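Long-range contact in peptidase S9 prolyl oligopeptidase catalytic domain-containing protein (Pyrococcus horikoshii, PDB 4HXF), which probably acts as a serine peptidase of the acylaminoacyl peptidase type, assembling into a self-compartmentalizing hexamer: residues Gly226-Leu231 with Ile246-Gly251. Numbering follows the deposited sequence.
Sequences GERILL and IYIYDG
I229 and Y249 face each other as an antiparallel hydrogen-bonded pair, each residue giving its N-H to the carbonyl of the other. I229 N reaches Y249 O at 2.9 Å in an almost straight bond (174° at the hydrogen), and Y249 N reaches I229 O at 2.8 Å. L231 and Y247 repeat the exchange: L231 N to Y247 O is 2.9 Å, while Y247 N to L231 O, at 3.0 Å, is the most bent of the four (150°), its donor tilted from the carbonyl plane. Each of the four carbonyl oxygens also takes a CA-H from the opposite strand or its flanking residue, the closest from I246 CA to L231 O at 3.1 Å. Between these pairs, L230 and I248 form the non-hydrogen-bonded pair and use their backbone groups outward, L230 with I222 and D223 of strand 219-224, I248 with K254. On their face L230 CD1 lies near I246 CB and I248 CG1, and these side chains pack on V274 of the adjoining sheet. On the other face L231 CD1 rests on Y249 CB at 3.8 Å; with CG anti to the backbone N (chi1 176°), the Y249 ring lies alongside I229, whose CD1 comes to its edge. At the loop end the methylenes of R228 lie alongside I248 CG2. The R228 guanidinium forms its salt bridge through NE with D225; its charged end does not touch that of D250, but a water bridges them, accepting from R228 NH1 and donating to D250 OD2 at 2.8 Å. D250 OD1 takes the N-H of E252. In these middle strands of a four-stranded beta-propeller blade, the backbone of I229, L231, Y247 and Y249 is thus satisfied across the contact, while the charged ends of R228 and D250 gather at the loop end, each with its own partner and a water between them.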
ATOM      1  N   GLY A 226     -21.994  -7.987  46.938  1.00 25.11           N
ATOM      2  CA  GLY A 226     -21.852  -6.691  47.625  1.00 27.03           C
ATOM      3  C   GLY A 226     -21.788  -6.845  49.136  1.00 27.28           C
ATOM      4  O   GLY A 226     -21.235  -6.011  49.855  1.00 30.60           O
ATOM      5  N   GLU A 227     -22.301  -7.966  49.638  1.00 26.71           N
ATOM      6  CA  GLU A 227     -22.269  -8.276  51.076  1.00 28.84           C
ATOM      7  C   GLU A 227     -21.420  -9.515  51.392  1.00 27.14           C
ATOM      8  O   GLU A 227     -20.701  -9.575  52.371  1.00 30.88           O
ATOM      9  CB  GLU A 227     -23.725  -8.524  51.578  1.00 32.08           C
ATOM     10  CG  GLU A 227     -24.701  -7.321  51.466  1.00 45.51           C
ATOM     11  CD  GLU A 227     -24.206  -6.075  52.206  1.00 53.50           C
ATOM     12  OE1 GLU A 227     -23.544  -6.229  53.270  1.00 70.61           O
ATOM     13  OE2 GLU A 227     -24.453  -4.934  51.719  1.00 70.59           O
ATOM     14  N   ARG A 228     -21.526 -10.511  50.537  1.00 23.15           N
ATOM     15  CA  ARG A 228     -20.808 -11.729  50.729  1.00 21.31           C
ATOM     16  C   ARG A 228     -19.889 -11.988  49.520  1.00 18.37           C
ATOM     17  O   ARG A 228     -20.294 -11.782  48.342  1.00 20.66           O
ATOM     18  CB  ARG A 228     -21.840 -12.884  50.783  1.00 22.87           C
ATOM     19  CG  ARG A 228     -22.749 -12.985  52.016  1.00 32.33           C
ATOM     20  CD  ARG A 228     -24.051 -13.691  51.612  1.00 31.32           C
ATOM     21  NE  ARG A 228     -24.940 -12.776  50.861  1.00 34.96           N
ATOM     22  CZ  ARG A 228     -25.791 -11.885  51.417  1.00 37.72           C
ATOM     23  NH1 ARG A 228     -25.909 -11.772  52.720  1.00 40.22           N
ATOM     24  NH2 ARG A 228     -26.526 -11.094  50.668  1.00 38.18           N
ATOM     25  N   ILE A 229     -18.732 -12.539  49.818  1.00 17.54           N
ATOM     26  CA  ILE A 229     -17.787 -12.938  48.778  1.00 17.32           C
ATOM     27  C   ILE A 229     -17.894 -14.441  48.568  1.00 17.51           C
ATOM     28  O   ILE A 229     -17.908 -15.208  49.535  1.00 18.61           O
ATOM     29  CB  ILE A 229     -16.365 -12.598  49.136  1.00 17.24           C
ATOM     30  CG1 ILE A 229     -16.202 -11.091  49.401  1.00 20.37           C
ATOM     31  CG2 ILE A 229     -15.343 -13.106  48.060  1.00 15.55           C
ATOM     32  CD1 ILE A 229     -14.857 -10.639  49.995  1.00 22.87           C
ATOM     33  N   LEU A 230     -17.938 -14.867  47.299  1.00 15.59           N
ATOM     34  CA  LEU A 230     -17.914 -16.286  46.964  1.00 15.57           C
ATOM     35  C   LEU A 230     -16.508 -16.731  46.625  1.00 15.70           C
ATOM     36  O   LEU A 230     -15.817 -16.126  45.793  1.00 17.17           O
ATOM     37  CB  LEU A 230     -18.841 -16.475  45.739  1.00 16.46           C
ATOM     38  CG  LEU A 230     -19.209 -17.914  45.365  1.00 16.62           C
ATOM     39  CD1 LEU A 230     -20.015 -18.729  46.424  1.00 16.79           C
ATOM     40  CD2 LEU A 230     -19.917 -17.938  43.960  1.00 16.91           C
ATOM     41  N   LEU A 231     -16.088 -17.778  47.301  1.00 16.12           N
ATOM     42  CA  LEU A 231     -14.748 -18.305  47.248  1.00 14.72           C
ATOM     43  C   LEU A 231     -14.788 -19.707  46.618  1.00 16.35           C
ATOM     44  O   LEU A 231     -15.728 -20.488  46.909  1.00 15.11           O
ATOM     45  CB  LEU A 231     -14.147 -18.367  48.678  1.00 16.82           C
ATOM     46  CG  LEU A 231     -13.990 -17.026  49.453  1.00 16.60           C
ATOM     47  CD1 LEU A 231     -13.656 -17.322  50.952  1.00 18.69           C
ATOM     48  CD2 LEU A 231     -12.901 -16.151  48.800  1.00 19.37           C
ATOM     49  N   ILE A 246     -17.101 -24.500  47.079  1.00 15.19           N
ATOM     50  CA  ILE A 246     -17.439 -23.071  47.193  1.00 15.40           C
ATOM     51  C   ILE A 246     -17.865 -22.737  48.661  1.00 15.99           C
ATOM     52  O   ILE A 246     -18.458 -23.558  49.402  1.00 16.86           O
ATOM     53  CB  ILE A 246     -18.554 -22.645  46.188  1.00 17.41           C
ATOM     54  CG1 ILE A 246     -19.767 -23.533  46.371  1.00 18.48           C
ATOM     55  CG2 ILE A 246     -17.926 -22.545  44.799  1.00 17.84           C
ATOM     56  CD1 ILE A 246     -20.855 -23.257  45.321  1.00 18.47           C
ATOM     57  N   TYR A 247     -17.567 -21.511  49.061  1.00 15.05           N
ATOM     58  CA  TYR A 247     -17.748 -20.971  50.375  1.00 16.20           C
ATOM     59  C   TYR A 247     -18.246 -19.526  50.268  1.00 16.83           C
ATOM     60  O   TYR A 247     -17.886 -18.809  49.303  1.00 15.67           O
ATOM     61  CB  TYR A 247     -16.424 -20.903  51.141  1.00 17.00           C
ATOM     62  CG  TYR A 247     -15.719 -22.209  51.236  1.00 17.44           C
ATOM     63  CD1 TYR A 247     -15.865 -22.969  52.347  1.00 20.97           C
ATOM     64  CD2 TYR A 247     -14.936 -22.672  50.225  1.00 18.42           C
ATOM     65  CE1 TYR A 247     -15.276 -24.227  52.416  1.00 21.85           C
ATOM     66  CE2 TYR A 247     -14.324 -23.861  50.277  1.00 19.22           C
ATOM     67  CZ  TYR A 247     -14.530 -24.667  51.374  1.00 22.28           C
ATOM     68  OH  TYR A 247     -13.916 -25.896  51.394  1.00 26.58           O
ATOM     69  N   ILE A 248     -19.102 -19.152  51.199  1.00 17.98           N
ATOM     70  CA  ILE A 248     -19.581 -17.759  51.316  1.00 20.44           C
ATOM     71  C   ILE A 248     -18.773 -17.144  52.436  1.00 22.87           C
ATOM     72  O   ILE A 248     -18.674 -17.700  53.544  1.00 22.91           O
ATOM     73  CB  ILE A 248     -21.113 -17.732  51.580  1.00 26.32           C
ATOM     74  CG1 ILE A 248     -21.867 -18.146  50.264  1.00 30.75           C
ATOM     75  CG2 ILE A 248     -21.555 -16.350  52.097  1.00 28.53           C
ATOM     76  CD1 ILE A 248     -23.368 -18.494  50.541  1.00 30.10           C
ATOM     77  N   TYR A 249     -18.224 -15.967  52.177  1.00 19.25           N
ATOM     78  CA  TYR A 249     -17.481 -15.235  53.177  1.00 22.36           C
ATOM     79  C   TYR A 249     -18.141 -13.881  53.465  1.00 24.83           C
ATOM     80  O   TYR A 249     -18.229 -13.038  52.607  1.00 23.77           O
ATOM     81  CB  TYR A 249     -16.046 -15.080  52.785  1.00 23.43           C
ATOM     82  CG  TYR A 249     -15.256 -14.236  53.745  1.00 27.47           C
ATOM     83  CD1 TYR A 249     -14.992 -14.669  55.053  1.00 31.41           C
ATOM     84  CD2 TYR A 249     -14.706 -13.057  53.325  1.00 34.97           C
ATOM     85  CE1 TYR A 249     -14.223 -13.898  55.918  1.00 34.33           C
ATOM     86  CE2 TYR A 249     -13.953 -12.306  54.154  1.00 40.80           C
ATOM     87  CZ  TYR A 249     -13.726 -12.715  55.438  1.00 38.06           C
ATOM     88  OH  TYR A 249     -12.965 -11.878  56.186  1.00 49.77           O
ATOM     89  N   ASP A 250     -18.500 -13.672  54.737  1.00 28.86           N
ATOM     90  CA  ASP A 250     -19.055 -12.350  55.126  1.00 34.40           C
ATOM     91  C   ASP A 250     -18.477 -11.867  56.445  1.00 39.98           C
ATOM     92  O   ASP A 250     -19.128 -11.088  57.172  1.00 35.91           O
ATOM     93  CB  ASP A 250     -20.520 -12.539  55.266  1.00 33.32           C
ATOM     94  CG  ASP A 250     -20.868 -13.506  56.392  1.00 39.56           C
ATOM     95  OD1 ASP A 250     -19.987 -13.977  57.158  1.00 32.30           O
ATOM     96  OD2 ASP A 250     -22.051 -13.839  56.473  1.00 55.72           O
ATOM     97  N   GLY A 251     -17.254 -12.298  56.735  1.00 35.52           N
ATOM     98  CA  GLY A 251     -16.742 -12.262  58.113  1.00 38.23           C
ATOM     99  C   GLY A 251     -16.368 -13.626  58.606  1.00 39.02           C
ATOM    100  O   GLY A 251     -15.351 -13.804  59.254  1.00 43.74           O
TER
HETATM  101  O   HOH W   1     -24.208 -12.729  55.097  1.00 46.16           O